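Local coordinates for protein amine oxidase (Emericella nidulans, PDB 3PGB) that probably oxidises primary amines, as a copper- and topaquinone-dependent amine oxidase, at residues Glu501-Gly506 against Thr712-Val717; Ala622-Leu627 against Leu692-His697; Ala77-Trp82 against Gly152-Ser157. All coordinates share one frame; numbering follows the deposited sequence.

Contact 1 of 3, residues Glu501-Gly506 against Thr712-Val717; sequences EVRASG and TAHSGV
R503 lays its guanidinium flat on the imidazole of H714, the planes 7° and the centres 3.5 Å apart. Extended from CG to NE, the arginine chain carries the group across. R503 NH2 sits over the middle of the ring, 3.4 Å from H714 NE2, stacked and not hydrogen-bonded. NH1 is instead bonded to the carbonyl of F710, and Y454 of the second subunit adds a cation-pi contact. CG of H714, anti to the backbone N (chi1 175°), sends the ring out alongside the partner strand; ND1 gives V502 O, near the ring plane, a weak bond of 3.3 Å. E501 brings CG to the ring edge, while OE1 comes in obliquely to within 3.1 Å of H714 CE1, its carboxylate turned 65° against the ring. The carboxylate would tend to stabilise positive charge on the imidazole, the guanidinium to oppose it.

The strands that carry these side chains run antiparallel: V502 N reaches S715 O at 3.0 Å, V502 O also accepts from S715 N, and A504 N meets A713 O at 2.9 Å. They belong to the catalytic domain's beta sandwich, with the side chain of A504 about 5 Å from the copper ion. Strand 498-504 lies between strands 486-492 and 714-722, and on the face opposite R503, V502 and S715 pack against L694 of strand 686-698.

Contact 2 of 3, residues Ala622-Leu627 against Leu692-His697; sequences AGTAHL and LNLGMH
A625 sets its methyl against the imidazole of H697, CB coming obliquely to within 3.5 Å of NE2. H626 O approaches CE1 of the same ring at 3.6 Å, also obliquely. Both ring nitrogens of H697 are used: ND1 bonds to D533 OD1, and NE2 to the carbonyl O of N594 of the second subunit.

Where they touch, the two chains run at 90° to each other, closest at A625 and G695. A625 O lies 3.5 Å from G695 CA in a CA-H...O contact with 143° at the hydrogen, filling the side of G695 where a side chain would project, so the glycine lets the chains come this close. No hydrogen bond joins the two segments; A625 N and G695 O approach at a poor angle. The crossing belongs to the large beta sandwich of the copper amine oxidase catalytic domain, where the loop between strands 613-619 and 646-650 passes over strand 686-698.

On the other side of G695 along the strand, T624 rests its CB 3.6 Å from N693 O, and its CG2 meets L694 CD2 at 3.9 Å, the two side chains crossing obliquely. N693 starts out toward the loop at CB, but its amide is taken up by others: ND2 is bonded to the carbonyls of Y644 and W641, and OD1 to N537. M696 leaves the strand away from the loop and packs on the copper ligand H534.

Contact 3 of 3, residues Ala77-Trp82 against Gly152-Ser157; sequences ADVAKW and GPLPVS
D78 and V156 mark the closest backbone approach, 6.3 Å between CA atoms, where a helix segment faces an irregular loop whose peptide bonds before P153 and P155 are both cis. V156 carries most of the contact and uses both of its branches. With CG1 anti to the backbone N (chi1 175°), this methyl reaches the W82 ring obliquely, 3.6 Å from CD1. The second methyl, CG2, lies 3.6 Å from D78 CB and also meets V79 CG2 at 4.1 Å. V156 is thereby held against three side chains of the helix, and since D78 and W82 are one turn apart, its two branches span that turn.

L154 extends the apolar patch: its CD2 touches V79 CG2 at 4.0 Å, the two side chains crossing at about a right angle. V79 thus receives both loop residues on a single methyl, and it also packs against I107 of strand 102-110.

The two segments share no direct hydrogen bond, but one water links them. It donates to D78 OD2 at 2.7 Å and accepts a weak bond from V156 N at 3.3 Å, joining the helix's acid to the loop backbone beside the apolar patch. The loop is braced from within, T160 OG1 bonding to P153 O and to S157 N. Packing of helix 73-84 against the loop that follows strand 145-152 is consistent with the small alpha/beta domain found in the N-terminal part of copper amine oxidases, where a helix lies alongside an antiparallel sheet.

How the contacts relate
Contacts 1 and 2 belong to the same catalytic domain, their centres 10 Å apart, with contact 2 nested along the chain inside the loop that contact 1 closes. S715 joins them: its OG is 2.9 Å from G623 O and 2.9 Å from G695 N, both probable hydrogen bonds, while V717 CG1 packs on L694 CD2 at 3.5 Å. Both lie close to the copper site, the side chains of A504 and M696 being about 5 Å and 6 Å from the metal, and both touch the second subunit. Contact 3 is remote, its centre about 40 Å from that of contact 1 and 41 Å from that of contact 2, and it lies away from the copper.

Contact 1 of 3, residues Glu501-Gly506 against Thr712-Val717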
ATOM      1  N   GLU A 501       0.479  -4.165   9.590  1.00 15.67           N
ATOM      2  CA  GLU A 501      -0.698  -4.099   8.723  1.00 15.82           C
ATOM      3  C   GLU A 501      -1.948  -4.656   9.384  1.00 15.25           C
ATOM      4  O   GLU A 501      -1.880  -5.548  10.234  1.00 14.85           O
ATOM      5  CB  GLU A 501      -0.474  -4.919   7.456  1.00 16.17           C
ATOM      6  CG  GLU A 501       0.484  -4.319   6.456  1.00 18.34           C
ATOM      7  CD  GLU A 501       0.700  -5.236   5.263  1.00 21.26           C
ATOM      8  OE1 GLU A 501      -0.288  -5.844   4.777  1.00 23.25           O
ATOM      9  OE2 GLU A 501       1.861  -5.355   4.816  1.00 23.87           O
ATOM     10  N   VAL A 502      -3.093  -4.137   8.954  1.00 14.70           N
ATOM     11  CA  VAL A 502      -4.372  -4.774   9.226  1.00 14.17           C
ATOM     12  C   VAL A 502      -5.198  -4.816   7.948  1.00 13.74           C
ATOM     13  O   VAL A 502      -5.172  -3.884   7.143  1.00 13.34           O
ATOM     14  CB  VAL A 502      -5.165  -4.047  10.328  1.00 14.14           C
ATOM     15  CG1 VAL A 502      -5.512  -2.630   9.893  1.00 13.85           C
ATOM     16  CG2 VAL A 502      -6.426  -4.839  10.683  1.00 14.10           C
ATOM     17  N   ARG A 503      -5.904  -5.921   7.754  1.00 13.37           N
ATOM     18  CA  ARG A 503      -6.949  -5.979   6.753  1.00 13.20           C
ATOM     19  C   ARG A 503      -8.242  -6.445   7.416  1.00 13.03           C
ATOM     20  O   ARG A 503      -8.215  -7.117   8.450  1.00 12.87           O
ATOM     21  CB  ARG A 503      -6.557  -6.897   5.595  1.00 13.20           C
ATOM     22  CG  ARG A 503      -5.270  -6.518   4.906  1.00 13.22           C
ATOM     23  CD  ARG A 503      -4.867  -7.539   3.855  1.00 13.15           C
ATOM     24  NE  ARG A 503      -3.734  -7.063   3.067  1.00 13.11           N
ATOM     25  CZ  ARG A 503      -3.817  -6.368   1.937  1.00 14.14           C
ATOM     26  NH1 ARG A 503      -4.994  -6.052   1.402  1.00 15.07           N
ATOM     27  NH2 ARG A 503      -2.702  -5.983   1.327  1.00 14.62           N
ATOM     28  N   ALA A 504      -9.367  -6.069   6.815  1.00 12.96           N
ATOM     29  CA  ALA A 504     -10.682  -6.400   7.347  1.00 12.89           C
ATOM     30  C   ALA A 504     -11.480  -7.217   6.342  1.00 12.83           C
ATOM     31  O   ALA A 504     -11.383  -7.008   5.134  1.00 12.80           O
ATOM     32  CB  ALA A 504     -11.441  -5.140   7.707  1.00 12.62           C
ATOM     33  N   SER A 505     -12.251  -8.163   6.865  1.00 12.79           N
ATOM     34  CA  SER A 505     -13.223  -8.911   6.088  1.00 12.70           C
ATOM     35  C   SER A 505     -14.365  -9.278   7.028  1.00 12.67           C
ATOM     36  O   SER A 505     -14.535  -8.638   8.061  1.00 12.56           O
ATOM     37  CB  SER A 505     -12.582 -10.156   5.474  1.00 12.62           C
ATOM     38  OG  SER A 505     -13.477 -10.789   4.576  1.00 12.24           O
ATOM     39  N   GLY A 506     -15.138 -10.300   6.680  1.00 12.79           N
ATOM     40  CA  GLY A 506     -16.281 -10.702   7.482  1.00 12.88           C
ATOM     41  C   GLY A 506     -17.527  -9.904   7.135  1.00 12.94           C
ATOM     42  O   GLY A 506     -17.598  -9.272   6.079  1.00 13.00           O
ATOM     43  N   THR A 712      -9.143  -4.530  -0.446  1.00 17.04           N
ATOM     44  CA  THR A 712      -9.349  -3.092  -0.378  1.00 17.26           C
ATOM     45  C   THR A 712      -9.515  -2.573   1.050  1.00 17.42           C
ATOM     46  O   THR A 712      -9.200  -1.418   1.315  1.00 17.93           O
ATOM     47  CB  THR A 712     -10.562  -2.692  -1.230  1.00 17.26           C
ATOM     48  OG1 THR A 712     -11.654  -3.572  -0.951  1.00 17.13           O
ATOM     49  CG2 THR A 712     -10.214  -2.793  -2.707  1.00 17.39           C
ATOM     50  N   ALA A 713     -10.004  -3.408   1.966  1.00 17.41           N
ATOM     51  CA  ALA A 713     -10.089  -3.034   3.381  1.00 17.33           C
ATOM     52  C   ALA A 713      -8.724  -3.257   4.037  1.00 17.43           C
ATOM     53  O   ALA A 713      -8.473  -4.289   4.651  1.00 17.63           O
ATOM     54  CB  ALA A 713     -11.171  -3.837   4.083  1.00 17.11           C
ATOM     55  N   HIS A 714      -7.850  -2.267   3.907  1.00 17.63           N
ATOM     56  CA  HIS A 714      -6.435  -2.430   4.213  1.00 17.85           C
ATOM     57  C   HIS A 714      -5.849  -1.110   4.702  1.00 17.79           C
ATOM     58  O   HIS A 714      -6.237  -0.038   4.246  1.00 17.83           O
ATOM     59  CB  HIS A 714      -5.709  -2.928   2.960  1.00 18.00           C
ATOM     60  CG  HIS A 714      -4.222  -3.033   3.100  1.00 18.51           C
ATOM     61  ND1 HIS A 714      -3.613  -3.598   4.198  1.00 20.27           N
ATOM     62  CD2 HIS A 714      -3.224  -2.694   2.251  1.00 18.93           C
ATOM     63  CE1 HIS A 714      -2.302  -3.575   4.034  1.00 19.46           C
ATOM     64  NE2 HIS A 714      -2.039  -3.032   2.860  1.00 18.71           N
ATOM     65  N   SER A 715      -4.928  -1.209   5.650  1.00 17.66           N
ATOM     66  CA  SER A 715      -4.298  -0.052   6.257  1.00 17.45           C
ATOM     67  C   SER A 715      -2.974  -0.508   6.859  1.00 17.54           C
ATOM     68  O   SER A 715      -2.900  -1.582   7.460  1.00 17.72           O
ATOM     69  CB  SER A 715      -5.213   0.534   7.331  1.00 17.33           C
ATOM     70  OG  SER A 715      -4.648   1.680   7.933  1.00 16.99           O
ATOM     71  N   GLY A 716      -1.922   0.286   6.682  1.00 17.42           N
ATOM     72  CA  GLY A 716      -0.611  -0.115   7.163  1.00 17.21           C
ATOM     73  C   GLY A 716       0.370   1.019   7.339  1.00 17.08           C
ATOM     74  O   GLY A 716       0.261   2.059   6.690  1.00 16.96           O
ATOM     75  N   VAL A 717       1.322   0.799   8.245  1.00 17.15           N
ATOM     76  CA  VAL A 717       2.463   1.690   8.448  1.00 17.08           C
ATOM     77  C   VAL A 717       3.738   0.870   8.318  1.00 16.93           C
ATOM     78  O   VAL A 717       3.704  -0.352   8.392  1.00 17.14           O
ATOM     79  CB  VAL A 717       2.442   2.382   9.835  1.00 17.12           C
ATOM     80  CG1 VAL A 717       1.388   3.475   9.873  1.00 17.10           C
ATOM     81  CG2 VAL A 717       2.216   1.369  10.951  1.00 17.14           C
TER

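Contact 2 of 3, residues Ala622-Leu627 against Leu692-His697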
ATOM      1  N   ALA A 622       0.545   1.689   3.518  1.00 22.91           N
ATOM      2  CA  ALA A 622      -0.714   1.210   2.961  1.00 22.86           C
ATOM      3  C   ALA A 622      -1.874   2.158   3.229  1.00 22.72           C
ATOM      4  O   ALA A 622      -3.034   1.769   3.075  1.00 23.10           O
ATOM      5  CB  ALA A 622      -1.033  -0.163   3.530  1.00 23.00           C
ATOM      6  N   GLY A 623      -1.577   3.393   3.628  1.00 22.46           N
ATOM      7  CA  GLY A 623      -2.627   4.373   3.922  1.00 22.34           C
ATOM      8  C   GLY A 623      -3.267   4.174   5.286  1.00 22.06           C
ATOM      9  O   GLY A 623      -3.328   3.056   5.796  1.00 22.21           O
ATOM     10  N   THR A 624      -3.733   5.269   5.884  1.00 21.70           N
ATOM     11  CA  THR A 624      -4.310   5.251   7.229  1.00 21.34           C
ATOM     12  C   THR A 624      -5.383   6.328   7.363  1.00 21.03           C
ATOM     13  O   THR A 624      -5.597   7.121   6.445  1.00 20.77           O
ATOM     14  CB  THR A 624      -3.229   5.497   8.313  1.00 21.43           C
ATOM     15  OG1 THR A 624      -2.677   6.809   8.161  1.00 21.11           O
ATOM     16  CG2 THR A 624      -2.101   4.472   8.219  1.00 21.77           C
ATOM     17  N   ALA A 625      -6.056   6.350   8.511  1.00 20.57           N
ATOM     18  CA  ALA A 625      -7.099   7.338   8.773  1.00 20.24           C
ATOM     19  C   ALA A 625      -7.486   7.344  10.239  1.00 19.86           C
ATOM     20  O   ALA A 625      -7.606   6.289  10.854  1.00 19.90           O
ATOM     21  CB  ALA A 625      -8.327   7.058   7.913  1.00 20.31           C
ATOM     22  N   HIS A 626      -7.681   8.536  10.793  1.00 19.51           N
ATOM     23  CA  HIS A 626      -8.175   8.673  12.167  1.00 19.19           C
ATOM     24  C   HIS A 626      -9.677   8.976  12.171  1.00 18.96           C
ATOM     25  O   HIS A 626     -10.282   9.161  11.105  1.00 18.71           O
ATOM     26  CB  HIS A 626      -7.387   9.743  12.917  1.00 19.05           C
ATOM     27  CG  HIS A 626      -7.505  11.113  12.332  1.00 19.02           C
ATOM     28  ND1 HIS A 626      -6.527  11.668  11.540  1.00 18.89           N
ATOM     29  CD2 HIS A 626      -8.473  12.052  12.447  1.00 19.27           C
ATOM     30  CE1 HIS A 626      -6.891  12.884  11.178  1.00 18.97           C
ATOM     31  NE2 HIS A 626      -8.068  13.143  11.717  1.00 18.95           N
ATOM     32  N   LEU A 627     -10.269   9.023  13.366  1.00 18.62           N
ATOM     33  CA  LEU A 627     -11.719   9.180  13.522  1.00 18.33           C
ATOM     34  C   LEU A 627     -12.200  10.496  12.925  1.00 18.16           C
ATOM     35  O   LEU A 627     -11.649  11.553  13.214  1.00 17.95           O
ATOM     36  CB  LEU A 627     -12.109   9.086  15.000  1.00 18.31           C
ATOM     37  CG  LEU A 627     -13.580   9.268  15.403  1.00 18.22           C
ATOM     38  CD1 LEU A 627     -14.483   8.227  14.765  1.00 17.50           C
ATOM     39  CD2 LEU A 627     -13.707   9.221  16.923  1.00 17.43           C
ATOM     40  N   LEU A 692       0.459   4.999  17.095  1.00 13.39           N
ATOM     41  CA  LEU A 692       0.058   5.080  15.685  1.00 13.54           C
ATOM     42  C   LEU A 692      -1.331   4.522  15.462  1.00 13.68           C
ATOM     43  O   LEU A 692      -1.664   3.459  15.992  1.00 13.82           O
ATOM     44  CB  LEU A 692       1.023   4.279  14.811  1.00 13.44           C
ATOM     45  CG  LEU A 692       2.480   4.709  14.828  1.00 13.28           C
ATOM     46  CD1 LEU A 692       3.306   3.673  14.095  1.00 13.06           C
ATOM     47  CD2 LEU A 692       2.641   6.101  14.214  1.00 13.02           C
ATOM     48  N   ASN A 693      -2.132   5.229  14.665  1.00 13.78           N
ATOM     49  CA  ASN A 693      -3.421   4.710  14.221  1.00 14.00           C
ATOM     50  C   ASN A 693      -3.352   4.147  12.807  1.00 14.38           C
ATOM     51  O   ASN A 693      -2.910   4.826  11.876  1.00 14.50           O
ATOM     52  CB  ASN A 693      -4.504   5.791  14.285  1.00 13.93           C
ATOM     53  CG  ASN A 693      -5.042   6.006  15.689  1.00 13.67           C
ATOM     54  OD1 ASN A 693      -5.139   5.067  16.482  1.00 13.98           O
ATOM     55  ND2 ASN A 693      -5.408   7.242  15.998  1.00 12.26           N
ATOM     56  N   LEU A 694      -3.760   2.891  12.658  1.00 14.72           N
ATOM     57  CA  LEU A 694      -4.155   2.376  11.365  1.00 15.12           C
ATOM     58  C   LEU A 694      -5.665   2.548  11.316  1.00 15.79           C
ATOM     59  O   LEU A 694      -6.319   2.544  12.361  1.00 16.48           O
ATOM     60  CB  LEU A 694      -3.762   0.908  11.208  1.00 15.01           C
ATOM     61  CG  LEU A 694      -2.282   0.543  11.387  1.00 14.41           C
ATOM     62  CD1 LEU A 694      -2.035  -0.864  10.869  1.00 14.22           C
ATOM     63  CD2 LEU A 694      -1.359   1.516  10.704  1.00 13.64           C
ATOM     64  N   GLY A 695      -6.227   2.727  10.127  1.00 16.36           N
ATOM     65  CA  GLY A 695      -7.665   2.931  10.017  1.00 16.93           C
ATOM     66  C   GLY A 695      -8.196   3.140   8.615  1.00 17.40           C
ATOM     67  O   GLY A 695      -7.428   3.328   7.676  1.00 17.59           O
ATOM     68  N   MET A 696      -9.524   3.110   8.494  1.00 17.83           N
ATOM     69  CA  MET A 696     -10.221   3.185   7.209  1.00 18.29           C
ATOM     70  C   MET A 696     -11.549   3.906   7.369  1.00 17.87           C
ATOM     71  O   MET A 696     -12.202   3.766   8.401  1.00 17.78           O
ATOM     72  CB  MET A 696     -10.564   1.784   6.717  1.00 18.81           C
ATOM     73  CG  MET A 696      -9.399   0.910   6.345  1.00 21.25           C
ATOM     74  SD  MET A 696      -9.663  -0.785   6.912  1.00 27.24           S
ATOM     75  CE  MET A 696      -8.742  -0.775   8.456  1.00 24.78           C
ATOM     76  N   HIS A 697     -11.955   4.650   6.341  1.00 17.23           N
ATOM     77  CA  HIS A 697     -13.317   5.145   6.246  1.00 16.74           C
ATOM     78  C   HIS A 697     -14.062   4.144   5.380  1.00 16.70           C
ATOM     79  O   HIS A 697     -13.729   3.965   4.207  1.00 16.81           O
ATOM     80  CB  HIS A 697     -13.375   6.532   5.604  1.00 16.62           C
ATOM     81  CG  HIS A 697     -12.542   7.560   6.301  1.00 16.09           C
ATOM     82  ND1 HIS A 697     -12.865   8.068   7.541  1.00 14.47           N
ATOM     83  CD2 HIS A 697     -11.402   8.185   5.924  1.00 15.91           C
ATOM     84  CE1 HIS A 697     -11.953   8.955   7.900  1.00 14.61           C
ATOM     85  NE2 HIS A 697     -11.059   9.048   6.935  1.00 15.35           N
TER

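Contact 3 of 3, residues Ala77-Trp82 against Gly152-Ser157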
ATOM      1  N   ALA A  77      -3.804 -21.807  37.402  1.00 22.58           N
ATOM      2  CA  ALA A  77      -4.526 -22.724  38.285  1.00 22.71           C
ATOM      3  C   ALA A  77      -4.330 -22.357  39.758  1.00 22.78           C
ATOM      4  O   ALA A  77      -5.297 -22.296  40.521  1.00 23.04           O
ATOM      5  CB  ALA A  77      -4.069 -24.156  38.041  1.00 22.60           C
ATOM      6  N   ASP A  78      -3.079 -22.122  40.150  1.00 22.64           N
ATOM      7  CA  ASP A  78      -2.768 -21.758  41.527  1.00 22.73           C
ATOM      8  C   ASP A  78      -3.471 -20.456  41.947  1.00 22.66           C
ATOM      9  O   ASP A  78      -4.044 -20.382  43.038  1.00 22.71           O
ATOM     10  CB  ASP A  78      -1.251 -21.637  41.730  1.00 22.86           C
ATOM     11  CG  ASP A  78      -0.555 -22.994  41.860  1.00 23.23           C
ATOM     12  OD1 ASP A  78      -1.238 -24.042  41.819  1.00 23.28           O
ATOM     13  OD2 ASP A  78       0.686 -23.005  42.014  1.00 22.93           O
ATOM     14  N   VAL A  79      -3.448 -19.454  41.068  1.00 22.43           N
ATOM     15  CA  VAL A  79      -4.082 -18.167  41.345  1.00 22.17           C
ATOM     16  C   VAL A  79      -5.600 -18.294  41.477  1.00 22.24           C
ATOM     17  O   VAL A  79      -6.188 -17.695  42.361  1.00 22.23           O
ATOM     18  CB  VAL A  79      -3.741 -17.128  40.265  1.00 22.06           C
ATOM     19  CG1 VAL A  79      -4.544 -15.853  40.472  1.00 21.62           C
ATOM     20  CG2 VAL A  79      -2.253 -16.835  40.277  1.00 21.67           C
ATOM     21  N   ALA A  80      -6.228 -19.081  40.609  1.00 22.34           N
ATOM     22  CA  ALA A  80      -7.670 -19.303  40.700  1.00 22.55           C
ATOM     23  C   ALA A  80      -8.025 -19.894  42.065  1.00 22.86           C
ATOM     24  O   ALA A  80      -8.861 -19.354  42.788  1.00 22.90           O
ATOM     25  CB  ALA A  80      -8.146 -20.218  39.584  1.00 22.21           C
ATOM     26  N   LYS A  81      -7.364 -20.991  42.411  1.00 23.27           N
ATOM     27  CA  LYS A  81      -7.571 -21.664  43.691  1.00 23.65           C
ATOM     28  C   LYS A  81      -7.384 -20.698  44.871  1.00 23.57           C
ATOM     29  O   LYS A  81      -8.187 -20.684  45.805  1.00 23.41           O
ATOM     30  CB  LYS A  81      -6.612 -22.863  43.808  1.00 23.86           C
ATOM     31  CG  LYS A  81      -6.785 -23.719  45.066  1.00 24.34           C
ATOM     32  CD  LYS A  81      -6.042 -23.120  46.264  1.00 25.53           C
ATOM     33  N   TRP A  82      -6.326 -19.891  44.807  1.00 23.42           N
ATOM     34  CA  TRP A  82      -6.017 -18.901  45.844  1.00 23.21           C
ATOM     35  C   TRP A  82      -7.130 -17.876  46.006  1.00 23.29           C
ATOM     36  O   TRP A  82      -7.537 -17.565  47.128  1.00 23.25           O
ATOM     37  CB  TRP A  82      -4.727 -18.175  45.484  1.00 23.19           C
ATOM     38  CG  TRP A  82      -4.176 -17.294  46.553  1.00 22.99           C
ATOM     39  CD1 TRP A  82      -3.348 -17.664  47.567  1.00 23.26           C
ATOM     40  CD2 TRP A  82      -4.371 -15.882  46.687  1.00 22.83           C
ATOM     41  NE1 TRP A  82      -3.029 -16.575  48.343  1.00 23.31           N
ATOM     42  CE2 TRP A  82      -3.643 -15.467  47.823  1.00 23.07           C
ATOM     43  CE3 TRP A  82      -5.103 -14.930  45.966  1.00 23.05           C
ATOM     44  CZ2 TRP A  82      -3.621 -14.139  48.255  1.00 22.97           C
ATOM     45  CZ3 TRP A  82      -5.084 -13.611  46.395  1.00 23.21           C
ATOM     46  CH2 TRP A  82      -4.345 -13.227  47.532  1.00 23.34           C
ATOM     47  N   GLY A 152       0.179 -11.433  43.940  1.00 25.31           N
ATOM     48  CA  GLY A 152       1.578 -11.828  43.944  1.00 25.62           C
ATOM     49  C   GLY A 152       2.231 -11.679  45.305  1.00 25.89           C
ATOM     50  O   GLY A 152       1.584 -11.237  46.251  1.00 26.01           O
ATOM     51  N   PRO A 153       3.525 -12.045  45.413  1.00 26.37           N
ATOM     52  CA  PRO A 153       4.358 -12.565  44.322  1.00 26.37           C
ATOM     53  C   PRO A 153       4.011 -13.996  43.948  1.00 26.46           C
ATOM     54  O   PRO A 153       3.417 -14.727  44.749  1.00 26.35           O
ATOM     55  CB  PRO A 153       5.782 -12.517  44.904  1.00 26.36           C
ATOM     56  CG  PRO A 153       5.681 -11.766  46.199  1.00 26.58           C
ATOM     57  CD  PRO A 153       4.282 -11.982  46.674  1.00 26.51           C
ATOM     58  N   LEU A 154       4.370 -14.378  42.727  1.00 26.68           N
ATOM     59  CA  LEU A 154       4.289 -15.767  42.293  1.00 26.74           C
ATOM     60  C   LEU A 154       5.687 -16.382  42.411  1.00 26.71           C
ATOM     61  O   LEU A 154       6.681 -15.658  42.386  1.00 26.80           O
ATOM     62  CB  LEU A 154       3.763 -15.865  40.856  1.00 26.81           C
ATOM     63  CG  LEU A 154       2.366 -15.296  40.569  1.00 26.82           C
ATOM     64  CD1 LEU A 154       1.900 -15.691  39.171  1.00 26.35           C
ATOM     65  CD2 LEU A 154       1.351 -15.751  41.600  1.00 27.26           C
ATOM     66  N   PRO A 155       5.775 -17.714  42.569  1.00 26.79           N
ATOM     67  CA  PRO A 155       4.676 -18.687  42.675  1.00 26.90           C
ATOM     68  C   PRO A 155       3.799 -18.460  43.905  1.00 26.91           C
ATOM     69  O   PRO A 155       4.248 -17.855  44.878  1.00 26.56           O
ATOM     70  CB  PRO A 155       5.400 -20.041  42.789  1.00 26.88           C
ATOM     71  CG  PRO A 155       6.830 -19.770  42.421  1.00 26.89           C
ATOM     72  CD  PRO A 155       7.092 -18.346  42.749  1.00 26.69           C
ATOM     73  N   VAL A 156       2.561 -18.939  43.853  1.00 27.29           N
ATOM     74  CA  VAL A 156       1.637 -18.777  44.971  1.00 27.65           C
ATOM     75  C   VAL A 156       2.217 -19.443  46.211  1.00 28.19           C
ATOM     76  O   VAL A 156       2.667 -20.590  46.154  1.00 28.19           O
ATOM     77  CB  VAL A 156       0.240 -19.374  44.684  1.00 27.66           C
ATOM     78  CG1 VAL A 156      -0.644 -19.278  45.927  1.00 27.22           C
ATOM     79  CG2 VAL A 156      -0.418 -18.663  43.504  1.00 27.48           C
ATOM     80  N   SER A 157       2.209 -18.706  47.319  1.00 28.78           N
ATOM     81  CA  SER A 157       2.779 -19.168  48.579  1.00 29.24           C
ATOM     82  C   SER A 157       2.058 -18.481  49.739  1.00 29.76           C
ATOM     83  O   SER A 157       1.059 -17.786  49.529  1.00 30.11           O
ATOM     84  CB  SER A 157       4.278 -18.851  48.623  1.00 29.20           C
ATOM     85  OG  SER A 157       4.510 -17.461  48.806  1.00 29.06           O
TER
HETATM   86  O   HOH W   1       1.815 -20.728  41.130  1.00 19.61           O